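Local coordinates for SusD homolog (Bacteroides thetaiotaomicron, PDB 4MRU), which probably binds glycans, likely mucin O-glycans, at the cell surface as a SusD-like outer membrane lipoprotein of a gut bacterium, at residues 42-54 and 69-82. Numbering follows the deposited sequence.
With EDO (1,2-ethanediol), chain G.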
ATOM      1  N   LEU A  42      -9.775  12.644   3.435  1.00 18.80           N
ATOM      2  CA  LEU A  42      -8.669  12.208   2.582  1.00 19.65           C
ATOM      3  C   LEU A  42      -8.644  10.671   2.446  1.00 18.67           C
ATOM      4  O   LEU A  42      -8.547  10.142   1.346  1.00 19.02           O
ATOM      5  CB  LEU A  42      -7.349  12.751   3.114  1.00 19.67           C
ATOM      6  CG  LEU A  42      -6.058  12.341   2.409  1.00 27.14           C
ATOM      7  CD1 LEU A  42      -6.140  12.415   0.894  1.00 28.24           C
ATOM      8  CD2 LEU A  42      -4.932  13.236   2.934  1.00 31.09           C
ATOM      9  N   TYR A  43      -8.817   9.971   3.555  1.00 15.90           N
ATOM     10  CA  TYR A  43      -8.874   8.510   3.571  1.00 16.14           C
ATOM     11  C   TYR A  43      -9.852   7.954   2.503  1.00 18.34           C
ATOM     12  O   TYR A  43      -9.537   6.990   1.792  1.00 14.87           O
ATOM     13  CB  TYR A  43      -9.218   7.979   4.989  1.00 17.16           C
ATOM     14  CG  TYR A  43      -9.068   6.485   5.095  1.00 18.16           C
ATOM     15  CD1 TYR A  43     -10.073   5.645   4.646  1.00 16.37           C
ATOM     16  CD2 TYR A  43      -7.911   5.895   5.652  1.00 18.90           C
ATOM     17  CE1 TYR A  43      -9.949   4.260   4.736  1.00 18.28           C
ATOM     18  CE2 TYR A  43      -7.761   4.502   5.683  1.00 17.69           C
ATOM     19  CZ  TYR A  43      -8.779   3.695   5.220  1.00 20.00           C
ATOM     20  OH  TYR A  43      -8.657   2.321   5.258  1.00 19.25           O
ATOM     21  N   GLN A  44     -11.066   8.499   2.425  1.00 18.08           N
ATOM     22  CA  GLN A  44     -12.095   7.884   1.555  1.00 17.57           C
ATOM     23  C   GLN A  44     -11.619   7.786   0.100  1.00 19.13           C
ATOM     24  O   GLN A  44     -11.851   6.798  -0.563  1.00 21.34           O
ATOM     25  CB  GLN A  44     -13.440   8.614   1.658  1.00 18.16           C
ATOM     26  CG  GLN A  44     -13.437  10.018   1.082  1.00 19.81           C
ATOM     27  CD  GLN A  44     -14.734  10.748   1.338  1.00 20.85           C
ATOM     28  OE1 GLN A  44     -15.820  10.141   1.339  1.00 20.65           O
ATOM     29  NE2 GLN A  44     -14.642  12.062   1.548  1.00 20.86           N
ATOM     30  N   PHE A  45     -10.910   8.792  -0.360  1.00 19.21           N
ATOM     31  CA  PHE A  45     -10.416   8.824  -1.732  1.00 17.82           C
ATOM     32  C   PHE A  45      -9.167   7.974  -1.891  1.00 18.67           C
ATOM     33  O   PHE A  45      -9.100   7.122  -2.773  1.00 20.74           O
ATOM     34  CB  PHE A  45     -10.102  10.240  -2.166  1.00 17.03           C
ATOM     35  CG  PHE A  45     -11.303  11.157  -2.180  1.00 17.78           C
ATOM     36  CD1 PHE A  45     -12.321  10.952  -3.101  1.00 21.23           C
ATOM     37  CD2 PHE A  45     -11.412  12.177  -1.292  1.00 19.33           C
ATOM     38  CE1 PHE A  45     -13.435  11.754  -3.103  1.00 22.33           C
ATOM     39  CE2 PHE A  45     -12.518  13.026  -1.301  1.00 23.14           C
ATOM     40  CZ  PHE A  45     -13.521  12.813  -2.216  1.00 20.74           C
HETATM   41  N   MSE A  46      -8.161   8.230  -1.071  1.00 20.71           N
HETATM   42  CA  MSE A  46      -6.827   7.628  -1.296  1.00 21.13           C
HETATM   43  C   MSE A  46      -6.807   6.169  -0.917  1.00 20.94           C
HETATM   44  O   MSE A  46      -6.276   5.335  -1.643  1.00 18.65           O
HETATM   45  CB  MSE A  46      -5.801   8.421  -0.497  1.00 20.75           C
HETATM   46  CG  MSE A  46      -4.384   7.993  -0.784  1.00 21.20           C
HETATM   47 SE   MSE A  46      -3.256   9.310   0.171  0.75 29.44          SE
HETATM   48  CE  MSE A  46      -1.625   8.936  -0.957  1.00 22.57           C
ATOM     49  N   GLU A  47      -7.433   5.829   0.202  1.00 18.96           N
ATOM     50  CA  GLU A  47      -7.386   4.471   0.712  1.00 18.13           C
ATOM     51  C   GLU A  47      -8.598   3.604   0.381  1.00 20.40           C
ATOM     52  O   GLU A  47      -8.443   2.445   0.004  1.00 18.25           O
ATOM     53  CB  GLU A  47      -7.253   4.527   2.229  1.00 17.04           C
ATOM     54  CG  GLU A  47      -5.964   5.144   2.677  1.00 20.10           C
ATOM     55  CD  GLU A  47      -4.780   4.255   2.402  1.00 23.60           C
ATOM     56  OE1 GLU A  47      -4.860   3.005   2.618  1.00 22.25           O
ATOM     57  OE2 GLU A  47      -3.743   4.805   2.017  1.00 24.75           O
ATOM     58  N   ALA A  48      -9.801   4.118   0.596  1.00 17.05           N
ATOM     59  CA  ALA A  48     -10.992   3.291   0.456  1.00 16.52           C
ATOM     60  C   ALA A  48     -11.337   3.077  -1.034  1.00 19.00           C
ATOM     61  O   ALA A  48     -11.429   1.956  -1.516  1.00 18.95           O
ATOM     62  CB  ALA A  48     -12.168   3.912   1.216  1.00 18.85           C
HETATM   63  N   MSE A  49     -11.423   4.172  -1.747  1.00 18.85           N
HETATM   64  CA  MSE A  49     -11.729   4.134  -3.194  1.00 17.27           C
HETATM   65  C   MSE A  49     -10.529   3.705  -4.012  1.00 18.98           C
HETATM   66  O   MSE A  49     -10.625   2.768  -4.814  1.00 22.90           O
HETATM   67  CB  MSE A  49     -12.192   5.500  -3.607  1.00 19.19           C
HETATM   68  CG  MSE A  49     -13.553   5.871  -3.083  1.00 20.15           C
HETATM   69 SE   MSE A  49     -13.888   7.641  -3.871  0.75 25.70          SE
HETATM   70  CE  MSE A  49     -15.325   8.315  -2.693  1.00 23.58           C
ATOM     71  N   CYS A  50      -9.411   4.412  -3.898  1.00 18.72           N
ATOM     72  CA  CYS A  50      -8.252   4.118  -4.789  1.00 21.44           C
ATOM     73  C   CYS A  50      -7.482   2.803  -4.425  1.00 20.93           C
ATOM     74  O   CYS A  50      -7.584   1.797  -5.146  1.00 17.86           O
ATOM     75  CB  CYS A  50      -7.332   5.334  -4.829  1.00 25.42           C
ATOM     76  SG  CYS A  50      -5.867   5.116  -5.898  1.00 21.17           S
ATOM     77  N   GLY A  51      -6.776   2.785  -3.276  1.00 17.88           N
ATOM     78  CA  GLY A  51      -6.078   1.599  -2.834  1.00 18.03           C
ATOM     79  C   GLY A  51      -7.028   0.414  -2.731  1.00 18.93           C
ATOM     80  O   GLY A  51      -6.715  -0.694  -3.150  1.00 21.14           O
ATOM     81  N   GLY A  52      -8.203   0.660  -2.164  1.00 21.28           N
ATOM     82  CA  GLY A  52      -9.172  -0.399  -1.940  1.00 20.35           C
ATOM     83  C   GLY A  52      -9.618  -1.091  -3.204  1.00 18.52           C
ATOM     84  O   GLY A  52      -9.620  -2.334  -3.279  1.00 22.58           O
ATOM     85  N   SER A  53      -9.998  -0.320  -4.206  1.00 20.07           N
ATOM     86  CA  SER A  53     -10.459  -0.902  -5.449  1.00 20.54           C
ATOM     87  C   SER A  53      -9.316  -1.575  -6.228  1.00 19.97           C
ATOM     88  O   SER A  53      -9.490  -2.644  -6.805  1.00 23.34           O
ATOM     89  CB  SER A  53     -11.139   0.158  -6.364  1.00 24.34           C
ATOM     90  OG  SER A  53     -12.262   0.722  -5.725  1.00 26.48           O
ATOM     91  N   TYR A  54      -8.154  -0.953  -6.268  1.00 19.74           N
ATOM     92  CA  TYR A  54      -7.122  -1.456  -7.161  1.00 18.02           C
ATOM     93  C   TYR A  54      -6.311  -2.609  -6.530  1.00 17.75           C
ATOM     94  O   TYR A  54      -5.557  -3.265  -7.220  1.00 19.85           O
ATOM     95  CB  TYR A  54      -6.242  -0.300  -7.594  1.00 18.47           C
ATOM     96  CG  TYR A  54      -7.022   0.840  -8.279  1.00 19.12           C
ATOM     97  CD1 TYR A  54      -8.226   0.588  -8.946  1.00 21.38           C
ATOM     98  CD2 TYR A  54      -6.523   2.129  -8.323  1.00 20.60           C
ATOM     99  CE1 TYR A  54      -8.928   1.604  -9.578  1.00 19.84           C
ATOM    100  CE2 TYR A  54      -7.209   3.154  -8.972  1.00 22.90           C
ATOM    101  CZ  TYR A  54      -8.410   2.888  -9.599  1.00 20.44           C
ATOM    102  OH  TYR A  54      -9.113   3.867 -10.226  1.00 21.03           O
ATOM    103  N   TYR A  69     -13.604   5.357  -8.903  1.00 20.23           N
ATOM    104  CA  TYR A  69     -12.279   4.800  -9.023  1.00 17.77           C
ATOM    105  C   TYR A  69     -12.388   3.350  -9.508  1.00 18.51           C
ATOM    106  O   TYR A  69     -11.638   2.953 -10.436  1.00 16.76           O
ATOM    107  CB  TYR A  69     -11.501   4.853  -7.704  1.00 19.64           C
ATOM    108  CG  TYR A  69     -10.877   6.211  -7.360  1.00 18.72           C
ATOM    109  CD1 TYR A  69     -11.627   7.240  -6.806  1.00 18.97           C
ATOM    110  CD2 TYR A  69      -9.538   6.449  -7.606  1.00 21.96           C
ATOM    111  CE1 TYR A  69     -11.039   8.467  -6.473  1.00 20.45           C
ATOM    112  CE2 TYR A  69      -8.948   7.672  -7.305  1.00 22.93           C
ATOM    113  CZ  TYR A  69      -9.691   8.672  -6.747  1.00 24.69           C
ATOM    114  OH  TYR A  69      -9.062   9.840  -6.435  1.00 22.59           O
ATOM    115  N   SER A  70     -13.325   2.568  -8.952  1.00 18.00           N
ATOM    116  CA  SER A  70     -13.378   1.102  -9.258  1.00 16.93           C
ATOM    117  C   SER A  70     -13.711   0.789 -10.730  1.00 17.79           C
ATOM    118  O   SER A  70     -13.330  -0.278 -11.246  1.00 19.69           O
ATOM    119  CB  SER A  70     -14.354   0.386  -8.361  1.00 18.19           C
ATOM    120  OG  SER A  70     -15.641   0.899  -8.547  1.00 21.77           O
ATOM    121  N   THR A  71     -14.380   1.723 -11.397  1.00 15.79           N
ATOM    122  CA  THR A  71     -14.715   1.573 -12.839  1.00 15.78           C
ATOM    123  C   THR A  71     -13.794   2.398 -13.757  1.00 16.92           C
ATOM    124  O   THR A  71     -14.051   2.536 -14.966  1.00 18.26           O
ATOM    125  CB  THR A  71     -16.203   1.882 -13.108  1.00 16.82           C
ATOM    126  OG1 THR A  71     -16.559   3.172 -12.599  1.00 18.01           O
ATOM    127  CG2 THR A  71     -17.058   0.785 -12.484  1.00 19.21           C
ATOM    128  N   TYR A  72     -12.729   2.911 -13.174  1.00 15.90           N
ATOM    129  CA  TYR A  72     -11.619   3.595 -13.860  1.00 18.38           C
ATOM    130  C   TYR A  72     -11.989   4.988 -14.375  1.00 18.72           C
ATOM    131  O   TYR A  72     -11.278   5.537 -15.218  1.00 20.87           O
ATOM    132  CB  TYR A  72     -11.037   2.729 -15.008  1.00 20.03           C
ATOM    133  CG  TYR A  72     -10.572   1.330 -14.633  1.00 18.06           C
ATOM    134  CD1 TYR A  72     -10.239   0.981 -13.344  1.00 18.23           C
ATOM    135  CD2 TYR A  72     -10.451   0.343 -15.608  1.00 22.64           C
ATOM    136  CE1 TYR A  72      -9.735  -0.277 -13.049  1.00 19.97           C
ATOM    137  CE2 TYR A  72     -10.015  -0.943 -15.308  1.00 22.15           C
ATOM    138  CZ  TYR A  72      -9.672  -1.256 -14.008  1.00 18.84           C
ATOM    139  OH  TYR A  72      -9.211  -2.518 -13.716  1.00 19.04           O
ATOM    140  N   ASN A  73     -13.079   5.561 -13.849  1.00 20.37           N
ATOM    141  CA  ASN A  73     -13.523   6.878 -14.299  1.00 19.66           C
ATOM    142  C   ASN A  73     -13.875   7.738 -13.104  1.00 19.40           C
ATOM    143  O   ASN A  73     -14.935   8.337 -13.061  1.00 20.76           O
ATOM    144  CB  ASN A  73     -14.681   6.775 -15.302  1.00 19.84           C
ATOM    145  CG  ASN A  73     -15.966   6.311 -14.676  1.00 22.15           C
ATOM    146  OD1 ASN A  73     -15.975   5.537 -13.713  1.00 20.01           O
ATOM    147  ND2 ASN A  73     -17.067   6.798 -15.215  1.00 21.50           N
ATOM    148  N   PRO A  74     -12.951   7.845 -12.141  1.00 19.85           N
ATOM    149  CA  PRO A  74     -13.278   8.671 -10.992  1.00 20.69           C
ATOM    150  C   PRO A  74     -13.667  10.087 -11.414  1.00 22.46           C
ATOM    151  O   PRO A  74     -13.057  10.662 -12.309  1.00 22.60           O
ATOM    152  CB  PRO A  74     -11.980   8.696 -10.193  1.00 20.63           C
ATOM    153  CG  PRO A  74     -10.886   8.376 -11.155  1.00 21.30           C
ATOM    154  CD  PRO A  74     -11.534   7.466 -12.169  1.00 22.03           C
ATOM    155  N   LYS A  75     -14.697  10.618 -10.780  1.00 21.60           N
ATOM    156  CA  LYS A  75     -15.086  11.987 -10.993  1.00 23.76           C
ATOM    157  C   LYS A  75     -13.866  12.892 -10.839  1.00 26.73           C
ATOM    158  O   LYS A  75     -13.054  12.697  -9.933  1.00 22.02           O
ATOM    159  CB  LYS A  75     -16.138  12.368 -10.003  1.00 26.43           C
ATOM    160  CG  LYS A  75     -16.732  13.707 -10.249  1.00 28.60           C
ATOM    161  CD  LYS A  75     -17.852  13.949  -9.272  1.00 36.64           C
ATOM    162  CE  LYS A  75     -18.505  15.283  -9.624  1.00 42.12           C
ATOM    163  NZ  LYS A  75     -19.437  15.657  -8.551  1.00 42.75           N
ATOM    164  N   THR A  76     -13.741  13.856 -11.736  1.00 22.98           N
ATOM    165  CA  THR A  76     -12.534  14.681 -11.858  1.00 26.34           C
ATOM    166  C   THR A  76     -12.093  15.286 -10.517  1.00 24.95           C
ATOM    167  O   THR A  76     -10.951  15.197 -10.168  1.00 25.06           O
ATOM    168  CB  THR A  76     -12.762  15.827 -12.843  1.00 29.97           C
ATOM    169  OG1 THR A  76     -13.142  15.277 -14.082  1.00 40.12           O
ATOM    170  CG2 THR A  76     -11.491  16.652 -13.040  1.00 34.51           C
ATOM    171  N   ASP A  77     -13.002  15.904  -9.781  1.00 24.83           N
ATOM    172  CA  ASP A  77     -12.583  16.560  -8.536  1.00 25.70           C
ATOM    173  C   ASP A  77     -12.325  15.539  -7.397  1.00 24.61           C
ATOM    174  O   ASP A  77     -11.765  15.880  -6.389  1.00 23.65           O
ATOM    175  CB  ASP A  77     -13.534  17.738  -8.140  1.00 34.75           C
ATOM    176  CG  ASP A  77     -14.942  17.321  -7.802  1.00 39.45           C
ATOM    177  OD1 ASP A  77     -15.240  16.119  -7.789  1.00 47.92           O
ATOM    178  OD2 ASP A  77     -15.771  18.236  -7.546  1.00 55.17           O
ATOM    179  N   TRP A  78     -12.672  14.273  -7.590  1.00 24.51           N
ATOM    180  CA  TRP A  78     -12.274  13.231  -6.665  1.00 20.46           C
ATOM    181  C   TRP A  78     -10.812  12.831  -6.840  1.00 22.99           C
ATOM    182  O   TRP A  78     -10.250  12.072  -6.015  1.00 21.16           O
ATOM    183  CB  TRP A  78     -13.150  12.014  -6.861  1.00 21.59           C
ATOM    184  CG  TRP A  78     -14.557  12.188  -6.466  1.00 20.64           C
ATOM    185  CD1 TRP A  78     -15.193  13.329  -6.157  1.00 22.58           C
ATOM    186  CD2 TRP A  78     -15.524  11.138  -6.350  1.00 26.41           C
ATOM    187  NE1 TRP A  78     -16.510  13.077  -5.853  1.00 24.21           N
ATOM    188  CE2 TRP A  78     -16.737  11.731  -5.932  1.00 24.14           C
ATOM    189  CE3 TRP A  78     -15.472   9.753  -6.532  1.00 24.96           C
ATOM    190  CZ2 TRP A  78     -17.906  10.987  -5.711  1.00 24.19           C
ATOM    191  CZ3 TRP A  78     -16.650   9.009  -6.318  1.00 25.97           C
ATOM    192  CH2 TRP A  78     -17.840   9.632  -5.893  1.00 23.31           C
ATOM    193  N   LEU A  79     -10.157  13.362  -7.872  1.00 22.71           N
ATOM    194  CA  LEU A  79      -8.716  13.140  -8.071  1.00 23.34           C
ATOM    195  C   LEU A  79      -7.807  14.096  -7.282  1.00 22.31           C
ATOM    196  O   LEU A  79      -6.599  13.944  -7.276  1.00 21.58           O
ATOM    197  CB  LEU A  79      -8.372  13.279  -9.566  1.00 23.09           C
ATOM    198  CG  LEU A  79      -8.863  12.207 -10.525  1.00 24.68           C
ATOM    199  CD1 LEU A  79      -8.596  12.675 -11.964  1.00 24.41           C
ATOM    200  CD2 LEU A  79      -8.210  10.873 -10.260  1.00 23.94           C
ATOM    201  N   LYS A  80      -8.392  15.100  -6.664  1.00 21.09           N
ATOM    202  CA  LYS A  80      -7.654  16.098  -5.934  1.00 23.23           C
ATOM    203  C   LYS A  80      -6.917  15.571  -4.719  1.00 23.51           C
ATOM    204  O   LYS A  80      -5.748  15.910  -4.509  1.00 22.91           O
ATOM    205  CB  LYS A  80      -8.618  17.222  -5.469  1.00 22.89           C
ATOM    206  CG  LYS A  80      -7.879  18.439  -4.970  1.00 28.44           C
ATOM    207  CD  LYS A  80      -8.821  19.559  -4.558  1.00 40.01           C
ATOM    208  CE  LYS A  80      -8.061  20.821  -4.132  1.00 40.63           C
ATOM    209  NZ  LYS A  80      -8.100  20.964  -2.659  1.00 51.02           N
ATOM    210  N   ALA A  81      -7.570  14.751  -3.906  1.00 20.72           N
ATOM    211  CA  ALA A  81      -7.060  14.492  -2.537  1.00 21.27           C
ATOM    212  C   ALA A  81      -5.740  13.714  -2.470  1.00 22.85           C
ATOM    213  O   ALA A  81      -4.858  14.104  -1.732  1.00 22.76           O
ATOM    214  CB  ALA A  81      -8.113  13.791  -1.692  1.00 26.71           C
ATOM    215  N   PRO A  82      -5.578  12.632  -3.261  1.00 21.46           N
ATOM    216  CA  PRO A  82      -4.299  11.896  -3.128  1.00 21.21           C
ATOM    217  C   PRO A  82      -3.019  12.620  -3.622  1.00 22.49           C
ATOM    218  O   PRO A  82      -1.918  12.116  -3.423  1.00 24.79           O
ATOM    219  CB  PRO A  82      -4.540  10.633  -3.967  1.00 23.16           C
ATOM    220  CG  PRO A  82      -6.035  10.552  -4.120  1.00 22.88           C
ATOM    221  CD  PRO A  82      -6.474  11.977  -4.225  1.00 24.64           C
TER
HETATM  222  C1  EDO G 605      -8.217  -5.468 -11.505  1.00 50.05           C
HETATM  223  O1  EDO G 605      -7.351  -5.101 -10.434  1.00 44.21           O
HETATM  224  C2  EDO G 605      -9.452  -4.580 -11.501  1.00 48.71           C
HETATM  225  O2  EDO G 605      -9.096  -3.180 -11.402  1.00 32.44           O
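Tyr69 O is gripped by two donors that reach it from opposite faces of its carbonyl plane. Tyr54 OH donates to Tyr69 O at 2.7 Å, 37° out of that plane. Tyr72 N bonds to Tyr69 O at 2.9 Å, closing a type I beta turn. The Tyr69 ring packs against helix 40-54. One face looks onto Phe45 O and Cys50 N, and Pro74 CB sits over the centre of the other. Tyr69 OH donates to Trp78 O at 2.6 Å, a bond restraining the far end of the side chain. A phenylalanine in its place would probably leave Trp78 O without this donor and the ring less firmly held. In this SusD-like fold, the loop leading into helix 81-100 packs back on helix 40-54. Met49, a selenomethionine, extends beyond CG (chi2 -177°) and carries SE and CE to two rings. Met49 SE makes Met-aromatic contacts 3.7 Å from both Tyr69 CD1 and Trp78 CE3. Its CE lies over the six-membered Trp78 ring, a CH-pi contact. Phe45 CE1 meets the same indole face 3.6 Å from Trp78 CG, its ring inclined at 55° to the five-membered ring. Ala81 CB touches both Phe45 CD2 and Leu42 CD1.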